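Local coordinates for protein 4'-phospho-dehydrooxetanocin synthase (PDB 5UL3) that uses cobalamin, a [4Fe-4S] cluster and S-adenosylmethionine to contract the deoxyribose ring of dAMP oxidatively into an oxetane aldehyde, in oxetanocin A biosynthesis, at residues K444-G449 / G472-D477; F476-K481 / Y581-V586; H638-Y643 / T691-I696. One frame throughout, in Å; residues are numbered along the deposited sequence.

Contact 1: residues K444-G449 / G472-D477; sequences KRYGKG and GFIMFD
The two backbones stay well apart, with Arg445 CA and Asp477 CA the nearest CA pair at 9.1 Å, so Arg445 and Tyr446 have to reach across with their side chains. Arg445 meets the carboxylate side-on: NE donates to Asp477 OD2 at 2.9 Å and NH2 to Asp477 OD1 at 2.9 Å. The arginine chain bends at chi3 (-64°), which places NE beside Asp477 OD2. Both bonds are nearly straight and use syn lone pairs, and the guanidinium and carboxylate planes lie 6° apart. Further bonds hold this salt bridge in place, from Arg445 NH2 to Asn485 and from the Asp477 oxygens to Tyr552 and Gln442. The residues belong to the partial TIM barrel of the radical SAM domain. Helix 440-445 ends here in a Schellman motif with its positive phi at Gly447, and the other segment runs off the last parallel strand, 470-473. Tyr446 brings its hydroxyl to Ile474, where OH donates to Ile474 O at 2.7 Å from 37° above the carbonyl plane. Ile474 CG2 lies 3.4 Å from Tyr446 OH. Near the plane of the ring, Asp477 CB lies at its edge, 3.7 Å from Tyr446 CE1. Ile474 also packs on Glu436, which binds S-adenosylmethionine.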
loop_
_atom_site.group_PDB
_atom_site.type_symbol
_atom_site.label_atom_id
_atom_site.label_comp_id
_atom_site.label_asym_id
_atom_site.label_seq_id
_atom_site.Cartn_x
_atom_site.Cartn_y
_atom_site.Cartn_z
ATOM N N LYS A 444 17.089 9.909 15.301
ATOM C CA LYS A 444 18.351 9.301 14.912
ATOM C C LYS A 444 18.323 7.783 15.113
ATOM O O LYS A 444 18.859 7.040 14.277
ATOM C CB LYS A 444 19.498 9.957 15.698
ATOM C CG LYS A 444 20.872 9.591 15.187
ATOM C CD LYS A 444 21.933 10.351 15.974
ATOM C CE LYS A 444 23.178 9.509 16.198
ATOM N NZ LYS A 444 24.007 10.074 17.302
ATOM N N ARG A 445 17.735 7.304 16.219
ATOM C CA ARG A 445 17.574 5.862 16.405
ATOM C C ARG A 445 16.720 5.267 15.293
ATOM O O ARG A 445 16.917 4.111 14.908
ATOM C CB ARG A 445 16.906 5.542 17.741
ATOM C CG ARG A 445 17.748 5.779 18.991
ATOM C CD ARG A 445 17.178 4.965 20.142
ATOM N NE ARG A 445 15.821 5.357 20.555
ATOM C CZ ARG A 445 15.527 6.464 21.232
ATOM N NH1 ARG A 445 16.483 7.330 21.579
ATOM N NH2 ARG A 445 14.272 6.708 21.571
ATOM N N TYR A 446 15.773 6.047 14.777
ATOM C CA TYR A 446 14.919 5.640 13.663
ATOM C C TYR A 446 15.606 5.782 12.308
ATOM O O TYR A 446 15.034 5.368 11.290
ATOM C CB TYR A 446 13.622 6.465 13.690
ATOM C CG TYR A 446 12.654 6.109 14.803
ATOM C CD1 TYR A 446 12.911 5.062 15.688
ATOM C CD2 TYR A 446 11.459 6.806 14.948
ATOM C CE1 TYR A 446 12.014 4.739 16.691
ATOM C CE2 TYR A 446 10.567 6.506 15.955
ATOM C CZ TYR A 446 10.831 5.463 16.814
ATOM O OH TYR A 446 9.917 5.160 17.791
ATOM N N GLY A 447 16.819 6.332 12.266
ATOM C CA GLY A 447 17.517 6.533 11.011
ATOM C C GLY A 447 16.811 7.456 10.043
ATOM O O GLY A 447 17.034 7.350 8.830
ATOM N N LYS A 448 15.992 8.385 10.551
ATOM C CA LYS A 448 15.165 9.228 9.690
ATOM C C LYS A 448 15.949 10.356 9.035
ATOM O O LYS A 448 15.532 10.852 7.980
ATOM C CB LYS A 448 13.991 9.826 10.483
ATOM C CG LYS A 448 12.957 8.828 10.998
ATOM C CD LYS A 448 12.271 8.060 9.863
ATOM C CE LYS A 448 11.616 8.985 8.852
ATOM N NZ LYS A 448 10.723 8.214 7.931
ATOM N N GLY A 449 17.070 10.776 9.626
ATOM C CA GLY A 449 17.877 11.827 9.036
ATOM C C GLY A 449 17.332 13.230 9.207
ATOM O O GLY A 449 17.944 14.184 8.709
ATOM N N GLY A 472 2.723 9.417 10.195
ATOM C CA GLY A 472 3.082 8.308 11.052
ATOM C C GLY A 472 3.828 8.812 12.277
ATOM O O GLY A 472 4.560 9.800 12.225
ATOM N N PHE A 473 3.596 8.156 13.409
ATOM C CA PHE A 473 4.260 8.571 14.643
ATOM C C PHE A 473 4.432 7.348 15.525
ATOM O O PHE A 473 3.450 6.702 15.887
ATOM C CB PHE A 473 3.466 9.660 15.379
ATOM C CG PHE A 473 4.326 10.502 16.301
ATOM C CD1 PHE A 473 4.529 10.127 17.617
ATOM C CD2 PHE A 473 4.947 11.651 15.829
ATOM C CE1 PHE A 473 5.349 10.899 18.456
ATOM C CE2 PHE A 473 5.754 12.429 16.660
ATOM C CZ PHE A 473 5.942 12.049 17.975
ATOM N N ILE A 474 5.683 7.012 15.839
ATOM C CA ILE A 474 5.949 5.847 16.665
ATOM C C ILE A 474 6.451 6.362 18.008
ATOM O O ILE A 474 7.644 6.625 18.156
ATOM C CB ILE A 474 6.978 4.916 16.007
ATOM C CG1 ILE A 474 6.575 4.606 14.555
ATOM C CG2 ILE A 474 7.088 3.632 16.780
ATOM C CD1 ILE A 474 7.749 4.042 13.728
ATOM N N MET A 475 5.534 6.522 18.961
ATOM C CA MET A 475 5.842 7.167 20.239
ATOM C C MET A 475 6.883 6.376 21.027
ATOM O O MET A 475 7.876 6.938 21.503
ATOM C CB MET A 475 4.549 7.320 21.047
ATOM C CG MET A 475 4.745 7.790 22.517
ATOM S SD MET A 475 5.363 9.481 22.577
ATOM C CE MET A 475 3.904 10.387 22.034
ATOM N N PHE A 476 6.674 5.074 21.166
ATOM C CA PHE A 476 7.493 4.204 22.002
ATOM C C PHE A 476 8.426 3.352 21.148
ATOM O O PHE A 476 8.018 2.811 20.117
ATOM C CB PHE A 476 6.598 3.289 22.841
ATOM C CG PHE A 476 5.625 4.024 23.731
ATOM C CD1 PHE A 476 6.055 4.604 24.921
ATOM C CD2 PHE A 476 4.279 4.099 23.401
ATOM C CE1 PHE A 476 5.168 5.261 25.755
ATOM C CE2 PHE A 476 3.379 4.765 24.235
ATOM C CZ PHE A 476 3.825 5.341 25.417
ATOM N N ASP A 477 9.687 3.221 21.570
ATOM C CA ASP A 477 10.551 2.227 20.945
ATOM C C ASP A 477 11.426 1.590 22.015
ATOM O O ASP A 477 11.739 2.212 23.034
ATOM C CB ASP A 477 11.409 2.799 19.801
ATOM C CG ASP A 477 12.525 3.721 20.280
ATOM O OD1 ASP A 477 12.215 4.791 20.834
ATOM O OD2 ASP A 477 13.717 3.396 20.035
#

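Contact 2: residues F476-K481 / Y581-V586; sequences FDQLMK and YATSFV
Over one face of the Phe585 ring sits Gln478, its CG 3.9 Å from the centroid and only 11° off the ring normal, a CH-pi contact. Gln478 CA lies over the same face, 3.5 Å from Phe585 CD2, while at the ring's edge Phe476 CB approaches Phe585 CE2 to 3.9 Å. Gln478 belongs to a type I beta turn, Asp477 to Met480, closed by Met480 N to Asp477 O and lying in the loop after the last strand of the partial TIM barrel. Segment 581-586 leads into helix 588-617, so the turn rests on the approach to it. Gln478 CG is anti to the carbonyl carbon (chi1 -72°), which sets it over the ring and 4.0 Å from Thr583 CG2, the side chains crossing at about a right angle. Its amide NE2, near Thr583, donates to Met544 O outside the segments. Gln478 CG also comes within 3.4 Å of Ser584 O, buried here with no partner in the model. Lys481 CG packs on Val586 CG1, and its NZ forms a salt bridge with Glu563. Val586 N donates to Gln478 O at 2.9 Å, an almost straight bond (169°), and Val586 CG1 lies 3.3 Å from that same oxygen.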
loop_
_atom_site.group_PDB
_atom_site.type_symbol
_atom_site.label_atom_id
_atom_site.label_comp_id
_atom_site.label_asym_id
_atom_site.label_seq_id
_atom_site.Cartn_x
_atom_site.Cartn_y
_atom_site.Cartn_z
ATOM N N PHE A 476 6.674 5.074 21.166
ATOM C CA PHE A 476 7.493 4.204 22.002
ATOM C C PHE A 476 8.426 3.352 21.148
ATOM O O PHE A 476 8.018 2.811 20.117
ATOM C CB PHE A 476 6.598 3.289 22.841
ATOM C CG PHE A 476 5.625 4.024 23.731
ATOM C CD1 PHE A 476 6.055 4.604 24.921
ATOM C CD2 PHE A 476 4.279 4.099 23.401
ATOM C CE1 PHE A 476 5.168 5.261 25.755
ATOM C CE2 PHE A 476 3.379 4.765 24.235
ATOM C CZ PHE A 476 3.825 5.341 25.417
ATOM N N ASP A 477 9.687 3.221 21.570
ATOM C CA ASP A 477 10.551 2.227 20.945
ATOM C C ASP A 477 11.426 1.590 22.015
ATOM O O ASP A 477 11.739 2.212 23.034
ATOM C CB ASP A 477 11.409 2.799 19.801
ATOM C CG ASP A 477 12.525 3.721 20.280
ATOM O OD1 ASP A 477 12.215 4.791 20.834
ATOM O OD2 ASP A 477 13.717 3.396 20.035
ATOM N N GLN A 478 11.810 0.339 21.759
ATOM C CA GLN A 478 12.326 -0.532 22.807
ATOM C C GLN A 478 13.696 -0.100 23.311
ATOM O O GLN A 478 14.048 -0.418 24.451
ATOM C CB GLN A 478 12.375 -1.979 22.300
ATOM C CG GLN A 478 10.998 -2.648 22.153
ATOM C CD GLN A 478 10.319 -2.382 20.809
ATOM O OE1 GLN A 478 10.767 -1.552 20.013
ATOM N NE2 GLN A 478 9.240 -3.109 20.552
ATOM N N LEU A 479 14.468 0.630 22.513
ATOM C CA LEU A 479 15.794 1.044 22.953
ATOM C C LEU A 479 15.790 2.391 23.664
ATOM O O LEU A 479 16.862 2.866 24.053
ATOM C CB LEU A 479 16.760 1.084 21.760
ATOM C CG LEU A 479 16.919 -0.275 21.074
ATOM C CD1 LEU A 479 17.904 -0.229 19.910
ATOM C CD2 LEU A 479 17.341 -1.325 22.100
ATOM N N MET A 480 14.623 3.003 23.861
ATOM C CA MET A 480 14.546 4.297 24.526
ATOM C C MET A 480 14.869 4.151 26.009
ATOM O O MET A 480 14.308 3.293 26.697
ATOM C CB MET A 480 13.148 4.902 24.377
ATOM C CG MET A 480 13.025 6.335 24.930
ATOM S SD MET A 480 11.299 6.880 24.981
ATOM C CE MET A 480 10.890 6.876 23.215
ATOM N N LYS A 481 15.746 5.015 26.500
ATOM C CA LYS A 481 16.154 5.028 27.900
ATOM C C LYS A 481 15.663 6.315 28.540
ATOM O O LYS A 481 15.986 7.410 28.064
ATOM C CB LYS A 481 17.673 4.900 28.024
ATOM C CG LYS A 481 18.187 3.516 27.667
ATOM C CD LYS A 481 19.671 3.353 27.972
ATOM C CE LYS A 481 20.097 1.911 27.751
ATOM N NZ LYS A 481 21.553 1.723 27.991
ATOM N N TYR A 581 9.542 -9.553 15.010
ATOM C CA TYR A 581 9.941 -10.026 16.323
ATOM C C TYR A 581 8.983 -9.492 17.375
ATOM O O TYR A 581 8.333 -8.460 17.184
ATOM C CB TYR A 581 11.359 -9.565 16.659
ATOM C CG TYR A 581 12.448 -10.077 15.751
ATOM C CD1 TYR A 581 13.019 -11.329 15.955
ATOM C CD2 TYR A 581 12.933 -9.297 14.704
ATOM C CE1 TYR A 581 14.028 -11.799 15.139
ATOM C CE2 TYR A 581 13.947 -9.763 13.878
ATOM C CZ TYR A 581 14.492 -11.014 14.105
ATOM O OH TYR A 581 15.502 -11.484 13.294
ATOM N N ALA A 582 8.889 -10.217 18.484
ATOM C CA ALA A 582 8.239 -9.730 19.692
ATOM C C ALA A 582 9.348 -9.346 20.667
ATOM O O ALA A 582 10.174 -10.189 21.026
ATOM C CB ALA A 582 7.310 -10.790 20.278
ATOM N N THR A 583 9.387 -8.072 21.057
ATOM C CA THR A 583 10.553 -7.483 21.710
ATOM C C THR A 583 10.143 -6.698 22.948
ATOM O O THR A 583 9.202 -5.895 22.895
ATOM C CB THR A 583 11.304 -6.546 20.750
ATOM O OG1 THR A 583 11.460 -7.182 19.471
ATOM C CG2 THR A 583 12.685 -6.168 21.312
ATOM N N SER A 584 10.857 -6.917 24.050
ATOM C CA SER A 584 10.642 -6.162 25.277
ATOM C C SER A 584 11.482 -4.888 25.269
ATOM O O SER A 584 12.402 -4.721 24.466
ATOM C CB SER A 584 10.978 -7.012 26.504
ATOM O OG SER A 584 10.166 -8.171 26.575
ATOM N N PHE A 585 11.152 -3.978 26.184
ATOM C CA PHE A 585 11.826 -2.688 26.275
ATOM C C PHE A 585 13.012 -2.776 27.224
ATOM O O PHE A 585 12.919 -3.392 28.286
ATOM C CB PHE A 585 10.863 -1.609 26.776
ATOM C CG PHE A 585 9.840 -1.177 25.753
ATOM C CD1 PHE A 585 8.847 -2.046 25.327
ATOM C CD2 PHE A 585 9.866 0.105 25.246
ATOM C CE1 PHE A 585 7.903 -1.647 24.383
ATOM C CE2 PHE A 585 8.935 0.520 24.296
ATOM C CZ PHE A 585 7.946 -0.364 23.869
ATOM N N VAL A 586 14.115 -2.123 26.844
ATOM C CA VAL A 586 15.299 -2.102 27.696
ATOM C C VAL A 586 15.048 -1.271 28.951
ATOM O O VAL A 586 15.661 -1.520 29.999
ATOM C CB VAL A 586 16.520 -1.593 26.906
ATOM C CG1 VAL A 586 16.456 -0.080 26.699
ATOM C CG2 VAL A 586 17.811 -1.985 27.620
#

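Contact 3: residues H638-Y643 / T691-I696; sequences HFLLKY and TNWQLI. With EDO (1,2-ethanediol), chain H.
Trp693 lies against Leu640 and Tyr643 where two long helices of the C-terminal helix bundle, 620-648 and 683-709, pass in roughly antiparallel directions, 150° between the short segments and 10.5 Å between their axes. The indole leaves its helix with CG anti to the backbone N (chi1 -164°) and turns one face to Leu640 and Tyr643. Over that face Leu640 CA and Tyr643 CB make CH-pi contacts, 3.6 Å from the centroid of the five-membered ring and 3.9 Å from that of the six-membered ring. The phenol follows in an offset stack, centroids of the Tyr643 ring and the Trp693 six-membered ring 4.6 Å apart and planes tilted by 30°. On the benzo side, Phe639 CB touches Trp693 CZ2 at 3.5 Å. Ile696 CD1, from the tryptophan's own helix, lies over the opposite face, toward its rim. The indole N-H is taken up by Ile636 O of helix 620-648, which helps fix the ring's rotation. His638 ND1 and O1 of an ethanediol, probably from the crystallisation liquor, share a hydrogen bond of 2.7 Å. Leu662 of helix 652-664 packs on both Trp693 and Ile696, and helix 484-493 lies against His638 and Lys642.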
loop_
_atom_site.group_PDB
_atom_site.type_symbol
_atom_site.label_atom_id
_atom_site.label_comp_id
_atom_site.label_asym_id
_atom_site.label_seq_id
_atom_site.Cartn_x
_atom_site.Cartn_y
_atom_site.Cartn_z
ATOM N N HIS A 638 -4.197 11.539 23.953
ATOM C CA HIS A 638 -2.909 12.225 23.981
ATOM C C HIS A 638 -2.527 12.604 25.406
ATOM O O HIS A 638 -1.396 12.367 25.853
ATOM C CB HIS A 638 -2.923 13.479 23.111
ATOM C CG HIS A 638 -1.696 14.318 23.295
ATOM N ND1 HIS A 638 -0.515 14.049 22.636
ATOM C CD2 HIS A 638 -1.442 15.367 24.113
ATOM C CE1 HIS A 638 0.409 14.915 23.024
ATOM N NE2 HIS A 638 -0.127 15.723 23.922
ATOM N N PHE A 639 -3.452 13.213 26.134
ATOM C CA PHE A 639 -3.069 13.715 27.442
ATOM C C PHE A 639 -3.028 12.623 28.496
ATOM O O PHE A 639 -2.480 12.855 29.580
ATOM C CB PHE A 639 -3.986 14.867 27.842
ATOM C CG PHE A 639 -3.685 16.128 27.096
ATOM C CD1 PHE A 639 -2.502 16.815 27.333
ATOM C CD2 PHE A 639 -4.546 16.603 26.126
ATOM C CE1 PHE A 639 -2.194 17.978 26.625
ATOM C CE2 PHE A 639 -4.242 17.752 25.409
ATOM C CZ PHE A 639 -3.069 18.442 25.656
ATOM N N LEU A 640 -3.544 11.432 28.187
ATOM C CA LEU A 640 -3.271 10.274 29.027
ATOM C C LEU A 640 -1.773 10.071 29.201
ATOM O O LEU A 640 -1.279 9.925 30.327
ATOM C CB LEU A 640 -3.890 9.017 28.427
ATOM C CG LEU A 640 -3.299 7.728 28.997
ATOM C CD1 LEU A 640 -3.781 7.471 30.463
ATOM C CD2 LEU A 640 -3.602 6.540 28.096
ATOM N N LEU A 641 -1.030 10.038 28.089
ATOM C CA LEU A 641 0.408 9.824 28.190
ATOM C C LEU A 641 1.095 10.983 28.903
ATOM O O LEU A 641 2.029 10.771 29.688
ATOM C CB LEU A 641 1.020 9.609 26.807
ATOM C CG LEU A 641 2.508 9.284 26.850
ATOM C CD1 LEU A 641 2.754 8.144 27.828
ATOM C CD2 LEU A 641 2.993 8.911 25.445
ATOM N N LYS A 642 0.657 12.218 28.644
ATOM C CA LYS A 642 1.236 13.346 29.362
ATOM C C LYS A 642 0.978 13.215 30.859
ATOM O O LYS A 642 1.860 13.501 31.679
ATOM C CB LYS A 642 0.678 14.662 28.819
ATOM C CG LYS A 642 1.434 15.889 29.288
ATOM C CD LYS A 642 0.895 17.150 28.636
ATOM C CE LYS A 642 1.921 18.284 28.650
ATOM N NZ LYS A 642 3.107 18.114 27.725
ATOM N N TYR A 643 -0.203 12.712 31.218
ATOM C CA TYR A 643 -0.552 12.492 32.617
ATOM C C TYR A 643 0.288 11.378 33.236
ATOM O O TYR A 643 0.754 11.509 34.377
ATOM C CB TYR A 643 -2.040 12.176 32.702
ATOM C CG TYR A 643 -2.605 11.996 34.092
ATOM C CD1 TYR A 643 -2.702 13.067 34.967
ATOM C CD2 TYR A 643 -3.082 10.766 34.504
ATOM C CE1 TYR A 643 -3.245 12.904 36.241
ATOM C CE2 TYR A 643 -3.634 10.594 35.773
ATOM C CZ TYR A 643 -3.706 11.662 36.633
ATOM O OH TYR A 643 -4.244 11.476 37.888
ATOM N N THR A 691 -6.457 4.202 35.525
ATOM C CA THR A 691 -7.835 4.112 36.008
ATOM C C THR A 691 -8.383 5.493 36.342
ATOM O O THR A 691 -9.555 5.795 36.075
ATOM C CB THR A 691 -7.910 3.198 37.239
ATOM O OG1 THR A 691 -7.610 1.850 36.867
ATOM C CG2 THR A 691 -9.296 3.247 37.858
ATOM N N ASN A 692 -7.536 6.353 36.910
ATOM C CA ASN A 692 -7.963 7.700 37.262
ATOM C C ASN A 692 -8.247 8.519 36.014
ATOM O O ASN A 692 -9.260 9.218 35.929
ATOM C CB ASN A 692 -6.892 8.376 38.119
ATOM C CG ASN A 692 -7.476 9.363 39.100
ATOM O OD1 ASN A 692 -7.065 10.525 39.153
ATOM N ND2 ASN A 692 -8.456 8.911 39.873
ATOM N N TRP A 693 -7.348 8.449 35.030
ATOM C CA TRP A 693 -7.557 9.181 33.790
ATOM C C TRP A 693 -8.783 8.671 33.041
ATOM O O TRP A 693 -9.462 9.444 32.360
ATOM C CB TRP A 693 -6.314 9.066 32.911
ATOM C CG TRP A 693 -6.296 10.066 31.822
ATOM C CD1 TRP A 693 -6.567 9.851 30.491
ATOM C CD2 TRP A 693 -6.011 11.459 31.955
ATOM N NE1 TRP A 693 -6.448 11.032 29.795
ATOM C CE2 TRP A 693 -6.103 12.030 30.669
ATOM C CE3 TRP A 693 -5.675 12.279 33.038
ATOM C CZ2 TRP A 693 -5.883 13.381 30.440
ATOM C CZ3 TRP A 693 -5.455 13.617 32.811
ATOM C CH2 TRP A 693 -5.554 14.160 31.519
ATOM N N GLN A 694 -9.079 7.378 33.160
ATOM C CA GLN A 694 -10.231 6.796 32.481
ATOM C C GLN A 694 -11.541 7.455 32.901
ATOM O O GLN A 694 -12.515 7.412 32.145
ATOM C CB GLN A 694 -10.277 5.291 32.746
ATOM C CG GLN A 694 -11.427 4.564 32.048
ATOM C CD GLN A 694 -11.410 3.070 32.279
ATOM O OE1 GLN A 694 -11.478 2.609 33.417
ATOM N NE2 GLN A 694 -11.321 2.297 31.197
ATOM N N LEU A 695 -11.582 8.079 34.085
ATOM C CA LEU A 695 -12.767 8.838 34.479
ATOM C C LEU A 695 -13.061 9.977 33.509
ATOM O O LEU A 695 -14.214 10.408 33.387
ATOM C CB LEU A 695 -12.583 9.386 35.899
ATOM C CG LEU A 695 -12.437 8.323 36.986
ATOM C CD1 LEU A 695 -12.032 8.997 38.297
ATOM C CD2 LEU A 695 -13.751 7.558 37.157
ATOM N N ILE A 696 -12.045 10.481 32.806
ATOM C CA ILE A 696 -12.307 11.511 31.805
ATOM C C ILE A 696 -12.945 10.893 30.570
ATOM O O ILE A 696 -13.854 11.476 29.970
ATOM C CB ILE A 696 -11.020 12.272 31.446
ATOM C CG1 ILE A 696 -10.349 12.801 32.715
ATOM C CG2 ILE A 696 -11.344 13.423 30.511
ATOM C CD1 ILE A 696 -8.975 13.330 32.455
HETATM C C1 EDO H . 0.216 11.033 20.907
HETATM O O1 EDO H . -0.268 12.350 20.615
HETATM C C2 EDO H . 0.668 10.413 19.583
HETATM O O2 EDO H . 1.251 9.144 19.853
#

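In the fold
From the N terminus, contact 1 comes first and closes a short loop, 22 intervening residues that include helix 452-464 and carry the chain into strand 470-473. Contact 2 opens where contact 1 ends, sharing Phe476 and Asp477, and closes a far longer loop of 99 residues; the two follow each other without nesting. Contact 3 comes later, around a span that holds helix 652-664, and crosses neither. Side chains join the three: Met480 CB of contact 2 packs on Arg445 NH2 of contact 1 at 3.5 Å, and Leu641 CD2 from segment 638-643 touches Phe476 CZ at 3.7 Å. The loop leaving the barrel's last strand is thus tied to the approach to helix 588-617 and to the C-terminal bundle.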